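Local atomic coordinates of L-threonine dehydrogenase (Flavobacterium frigidimaris, PDB entry 2YY7), a protein that binds NAD and probably oxidises L-threonine at its 3-hydroxyl as a member of the short-chain dehydrogenase/reductase superfamily. Residues 233-243 and 283-294. Sequence-based numbering, arbitrary orientation.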
loop_
_atom_site.group_PDB
_atom_site.type_symbol
_atom_site.label_atom_id
_atom_site.label_comp_id
_atom_site.label_asym_id
_atom_site.label_seq_id
_atom_site.Cartn_x
_atom_site.Cartn_y
_atom_site.Cartn_z
ATOM N N LYS A 233 14.946 8.345 19.488
ATOM C CA LYS A 233 14.853 6.911 19.738
ATOM C C LYS A 233 13.892 6.227 18.778
ATOM O O LYS A 233 13.884 5.003 18.673
ATOM C CB LYS A 233 14.419 6.633 21.180
ATOM C CG LYS A 233 15.552 6.753 22.191
ATOM C CD LYS A 233 15.097 6.320 23.573
ATOM C CE LYS A 233 16.223 6.423 24.589
ATOM N NZ LYS A 233 15.746 6.075 25.962
ATOM N N ILE A 234 13.081 7.020 18.086
ATOM C CA ILE A 234 12.130 6.484 17.116
ATOM C C ILE A 234 12.889 6.379 15.798
ATOM O O ILE A 234 13.027 7.359 15.073
ATOM C CB ILE A 234 10.919 7.429 16.944
ATOM C CG1 ILE A 234 10.274 7.700 18.308
ATOM C CG2 ILE A 234 9.907 6.817 15.978
ATOM C CD1 ILE A 234 9.817 6.451 19.050
ATOM N N LYS A 235 13.386 5.185 15.493
ATOM C CA LYS A 235 14.166 4.977 14.283
ATOM C C LYS A 235 13.381 4.445 13.087
ATOM O O LYS A 235 13.842 4.535 11.950
ATOM C CB LYS A 235 15.344 4.053 14.597
ATOM C CG LYS A 235 16.231 4.587 15.726
ATOM C CD LYS A 235 17.450 3.713 15.948
ATOM C CE LYS A 235 18.271 4.210 17.130
ATOM N NZ LYS A 235 18.682 5.633 16.968
ATOM N N ILE A 236 12.205 3.887 13.343
ATOM C CA ILE A 236 11.366 3.365 12.273
ATOM C C ILE A 236 10.162 4.301 12.173
ATOM O O ILE A 236 9.458 4.538 13.158
ATOM C CB ILE A 236 10.914 1.921 12.572
ATOM C CG1 ILE A 236 12.151 1.027 12.744
ATOM C CG2 ILE A 236 10.036 1.399 11.434
ATOM C CD1 ILE A 236 11.842 -0.431 13.033
ATOM N N HIS A 237 9.929 4.830 10.976
ATOM C CA HIS A 237 8.849 5.782 10.783
ATOM C C HIS A 237 7.630 5.274 10.018
ATOM O O HIS A 237 6.737 6.046 9.653
ATOM C CB HIS A 237 9.451 7.039 10.163
ATOM C CG HIS A 237 10.623 7.558 10.940
ATOM N ND1 HIS A 237 10.490 8.137 12.184
ATOM C CD2 HIS A 237 11.954 7.497 10.696
ATOM C CE1 HIS A 237 11.687 8.409 12.674
ATOM N NE2 HIS A 237 12.593 8.029 11.792
ATOM N N SER A 238 7.601 3.964 9.794
ATOM C CA SER A 238 6.477 3.304 9.149
ATOM C C SER A 238 5.672 2.837 10.363
ATOM O O SER A 238 4.770 3.537 10.822
ATOM C CB SER A 238 6.966 2.116 8.309
ATOM O OG SER A 238 7.878 1.306 9.037
ATOM N N SER A 239 6.019 1.667 10.896
ATOM C CA SER A 239 5.362 1.141 12.093
ATOM C C SER A 239 6.221 0.026 12.682
ATOM O O SER A 239 6.838 -0.749 11.946
ATOM C CB SER A 239 3.964 0.607 11.774
ATOM O OG SER A 239 3.244 0.325 12.970
ATOM N N TYR A 240 6.257 -0.042 14.009
ATOM C CA TYR A 240 7.045 -1.044 14.720
ATOM C C TYR A 240 6.329 -2.366 14.935
ATOM O O TYR A 240 5.146 -2.390 15.282
ATOM C CB TYR A 240 7.441 -0.519 16.106
ATOM C CG TYR A 240 8.665 0.362 16.148
ATOM C CD1 TYR A 240 9.938 -0.191 16.290
ATOM C CD2 TYR A 240 8.552 1.747 16.073
ATOM C CE1 TYR A 240 11.073 0.620 16.362
ATOM C CE2 TYR A 240 9.678 2.566 16.142
ATOM C CZ TYR A 240 10.932 1.993 16.288
ATOM O OH TYR A 240 12.042 2.798 16.372
ATOM N N ASN A 241 7.043 -3.466 14.719
ATOM C CA ASN A 241 6.480 -4.776 15.001
ATOM C C ASN A 241 6.351 -4.704 16.528
ATOM O O ASN A 241 7.163 -4.049 17.186
ATOM C CB ASN A 241 7.462 -5.891 14.616
ATOM C CG ASN A 241 7.134 -6.535 13.273
ATOM O OD1 ASN A 241 6.221 -6.111 12.567
ATOM N ND2 ASN A 241 7.886 -7.568 12.920
ATOM N N LEU A 242 5.336 -5.349 17.086
ATOM C CA LEU A 242 5.124 -5.338 18.530
ATOM C C LEU A 242 4.599 -6.711 18.939
ATOM O O LEU A 242 3.631 -7.205 18.367
ATOM C CB LEU A 242 4.103 -4.259 18.910
ATOM C CG LEU A 242 3.957 -3.972 20.408
ATOM C CD1 LEU A 242 5.096 -3.067 20.865
ATOM C CD2 LEU A 242 2.617 -3.294 20.680
ATOM N N ALA A 243 5.228 -7.330 19.929
ATOM C CA ALA A 243 4.797 -8.657 20.343
ATOM C C ALA A 243 4.742 -8.864 21.846
ATOM O O ALA A 243 5.354 -8.124 22.620
ATOM C CB ALA A 243 5.706 -9.704 19.715
ATOM N N ILE A 283 5.392 -12.910 16.102
ATOM C CA ILE A 283 6.106 -11.728 15.614
ATOM C C ILE A 283 7.432 -11.409 16.319
ATOM O O ILE A 283 7.535 -11.529 17.538
ATOM C CB ILE A 283 5.192 -10.472 15.751
ATOM C CG1 ILE A 283 3.892 -10.673 14.963
ATOM C CG2 ILE A 283 5.936 -9.217 15.301
ATOM C CD1 ILE A 283 4.065 -10.709 13.465
ATOM N N ASP A 284 8.436 -10.993 15.546
ATOM C CA ASP A 284 9.736 -10.610 16.110
ATOM C C ASP A 284 9.744 -9.088 16.272
ATOM O O ASP A 284 9.828 -8.358 15.287
ATOM C CB ASP A 284 10.884 -11.026 15.181
ATOM C CG ASP A 284 12.253 -10.583 15.699
ATOM O OD1 ASP A 284 13.267 -10.883 15.035
ATOM O OD2 ASP A 284 12.320 -9.933 16.764
ATOM N N ASP A 285 9.660 -8.613 17.513
ATOM C CA ASP A 285 9.635 -7.178 17.769
ATOM C C ASP A 285 10.927 -6.635 18.376
ATOM O O ASP A 285 10.883 -5.713 19.193
ATOM C CB ASP A 285 8.473 -6.836 18.699
ATOM C CG ASP A 285 8.616 -7.475 20.071
ATOM O OD1 ASP A 285 7.788 -7.172 20.950
ATOM O OD2 ASP A 285 9.553 -8.282 20.272
ATOM N N SER A 286 12.067 -7.187 17.966
ATOM C CA SER A 286 13.367 -6.756 18.490
ATOM C C SER A 286 13.699 -5.272 18.309
ATOM O O SER A 286 14.300 -4.662 19.199
ATOM C CB SER A 286 14.487 -7.599 17.874
ATOM O OG SER A 286 14.406 -8.944 18.318
ATOM N N GLN A 287 13.329 -4.685 17.172
ATOM C CA GLN A 287 13.621 -3.269 16.952
ATOM C C GLN A 287 12.907 -2.384 17.974
ATOM O O GLN A 287 13.456 -1.381 18.434
ATOM C CB GLN A 287 13.229 -2.833 15.534
ATOM C CG GLN A 287 14.222 -3.215 14.436
ATOM C CD GLN A 287 14.078 -4.655 13.961
ATOM O OE1 GLN A 287 14.738 -5.073 13.007
ATOM N NE2 GLN A 287 13.215 -5.417 14.623
ATOM N N ALA A 288 11.681 -2.753 18.331
ATOM C CA ALA A 288 10.924 -1.976 19.308
ATOM C C ALA A 288 11.595 -2.045 20.678
ATOM O O ALA A 288 11.744 -1.031 21.367
ATOM C CB ALA A 288 9.494 -2.499 19.400
ATOM N N ARG A 289 11.996 -3.247 21.074
ATOM C CA ARG A 289 12.644 -3.436 22.368
ATOM C C ARG A 289 14.001 -2.736 22.410
ATOM O O ARG A 289 14.383 -2.168 23.433
ATOM C CB ARG A 289 12.798 -4.936 22.659
ATOM C CG ARG A 289 11.469 -5.691 22.593
ATOM C CD ARG A 289 11.569 -7.160 23.004
ATOM N NE ARG A 289 10.275 -7.820 22.838
ATOM C CZ ARG A 289 9.486 -8.231 23.828
ATOM N NH1 ARG A 289 9.843 -8.077 25.097
ATOM N NH2 ARG A 289 8.309 -8.769 23.543
ATOM N N GLU A 290 14.715 -2.759 21.290
ATOM C CA GLU A 290 16.031 -2.133 21.204
ATOM C C GLU A 290 15.971 -0.606 21.094
ATOM O O GLU A 290 16.710 0.098 21.785
ATOM C CB GLU A 290 16.798 -2.714 20.007
ATOM C CG GLU A 290 18.070 -1.968 19.630
ATOM C CD GLU A 290 18.760 -2.570 18.412
ATOM O OE1 GLU A 290 19.754 -1.983 17.934
ATOM O OE2 GLU A 290 18.308 -3.633 17.932
ATOM N N ASP A 291 15.088 -0.096 20.238
ATOM C CA ASP A 291 14.969 1.350 20.037
ATOM C C ASP A 291 14.364 2.147 21.187
ATOM O O ASP A 291 14.907 3.183 21.575
ATOM C CB ASP A 291 14.172 1.651 18.765
ATOM C CG ASP A 291 14.872 1.164 17.508
ATOM O OD1 ASP A 291 16.063 0.791 17.588
ATOM O OD2 ASP A 291 14.227 1.167 16.437
ATOM N N TRP A 292 13.235 1.692 21.724
ATOM C CA TRP A 292 12.616 2.423 22.822
ATOM C C TRP A 292 12.291 1.596 24.061
ATOM O O TRP A 292 11.407 1.950 24.841
ATOM C CB TRP A 292 11.364 3.176 22.338
ATOM C CG TRP A 292 10.446 2.399 21.445
ATOM C CD1 TRP A 292 10.570 2.220 20.093
ATOM C CD2 TRP A 292 9.234 1.737 21.827
ATOM N NE1 TRP A 292 9.504 1.493 19.611
ATOM C CE2 TRP A 292 8.671 1.184 20.655
ATOM C CE3 TRP A 292 8.568 1.561 23.047
ATOM C CZ2 TRP A 292 7.468 0.465 20.666
ATOM C CZ3 TRP A 292 7.372 0.847 23.060
ATOM C CH2 TRP A 292 6.836 0.310 21.875
ATOM N N ASP A 293 13.020 0.499 24.240
ATOM C CA ASP A 293 12.858 -0.366 25.405
ATOM C C ASP A 293 11.503 -1.022 25.613
ATOM O O ASP A 293 11.040 -1.138 26.748
ATOM C CB ASP A 293 13.222 0.404 26.674
ATOM C CG ASP A 293 14.699 0.714 26.763
ATOM O OD1 ASP A 293 15.501 -0.243 26.727
ATOM O OD2 ASP A 293 15.053 1.909 26.869
ATOM N N TRP A 294 10.861 -1.456 24.535
ATOM C CA TRP A 294 9.576 -2.123 24.680
ATOM C C TRP A 294 9.762 -3.439 25.430
ATOM O O TRP A 294 10.725 -4.162 25.193
ATOM C CB TRP A 294 8.958 -2.423 23.313
ATOM C CG TRP A 294 7.838 -3.436 23.384
ATOM C CD1 TRP A 294 7.742 -4.602 22.680
ATOM C CD2 TRP A 294 6.669 -3.372 24.213
ATOM N NE1 TRP A 294 6.589 -5.268 23.016
ATOM C CE2 TRP A 294 5.910 -4.538 23.956
ATOM C CE3 TRP A 294 6.188 -2.446 25.151
ATOM C CZ2 TRP A 294 4.696 -4.803 24.601
ATOM C CZ3 TRP A 294 4.979 -2.711 25.793
ATOM C CH2 TRP A 294 4.247 -3.882 25.513
HETATM O O HOH W 1 9.940 -4.071 16.218
#
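Ile283 lays its CG2 methyl against the carboxamide of Asn241, 3.5 Å from ND2. That amide donates to the carbonyl of Asp284 almost in its own plane but from above the plane of the acceptor, while its other end, OD1, is held by Arg169. Asp285, at the N-cap position, turns away from helix capping: a chi1 of 63° tucks CG over its own backbone, flanked by N and C, and this brings OD1 to the N-H of Ala243, which meets it at 2.8 Å from above the carboxylate plane, and OD2 is bridged to NE of Arg289. At the start of helix 286-292 Gln287 packs its CB on CD1 of Ile236, and the backbone N of Ala288 reaches Asn241 O through a water. The helix thus packs against strand 240-241, which pairs in parallel with strand 164-174 of the NAD-binding Rossmann sheet. One turn on, Asp291 OD2 accepts from Tyr240 OH at 2.7 Å on its anti side, with carboxylate and ring planes 80° apart; the same hydroxyl receives the backbone N-H groups of Lys235 and Ile236, so three bonds grip it. Trp292 comes edge-on to the face of Tyr240 in a T-shaped pair, planes at 86°, its NE1 over the centre of the phenol ring, while Ile236 CB lies over the opposite face, toward the rim. A phenylalanine in place of Tyr240 could keep the edge-to-face pair but would probably leave Asp291 OD2 and the two loop N-H groups without their shared partner. Beyond the helix, the indole of Trp294 receives Leu242 CD1 over its five-membered ring, a CH-pi contact 3.4 Å from the centroid, and NE1 donates in the ring plane to Ala243 O at 3.1 Å.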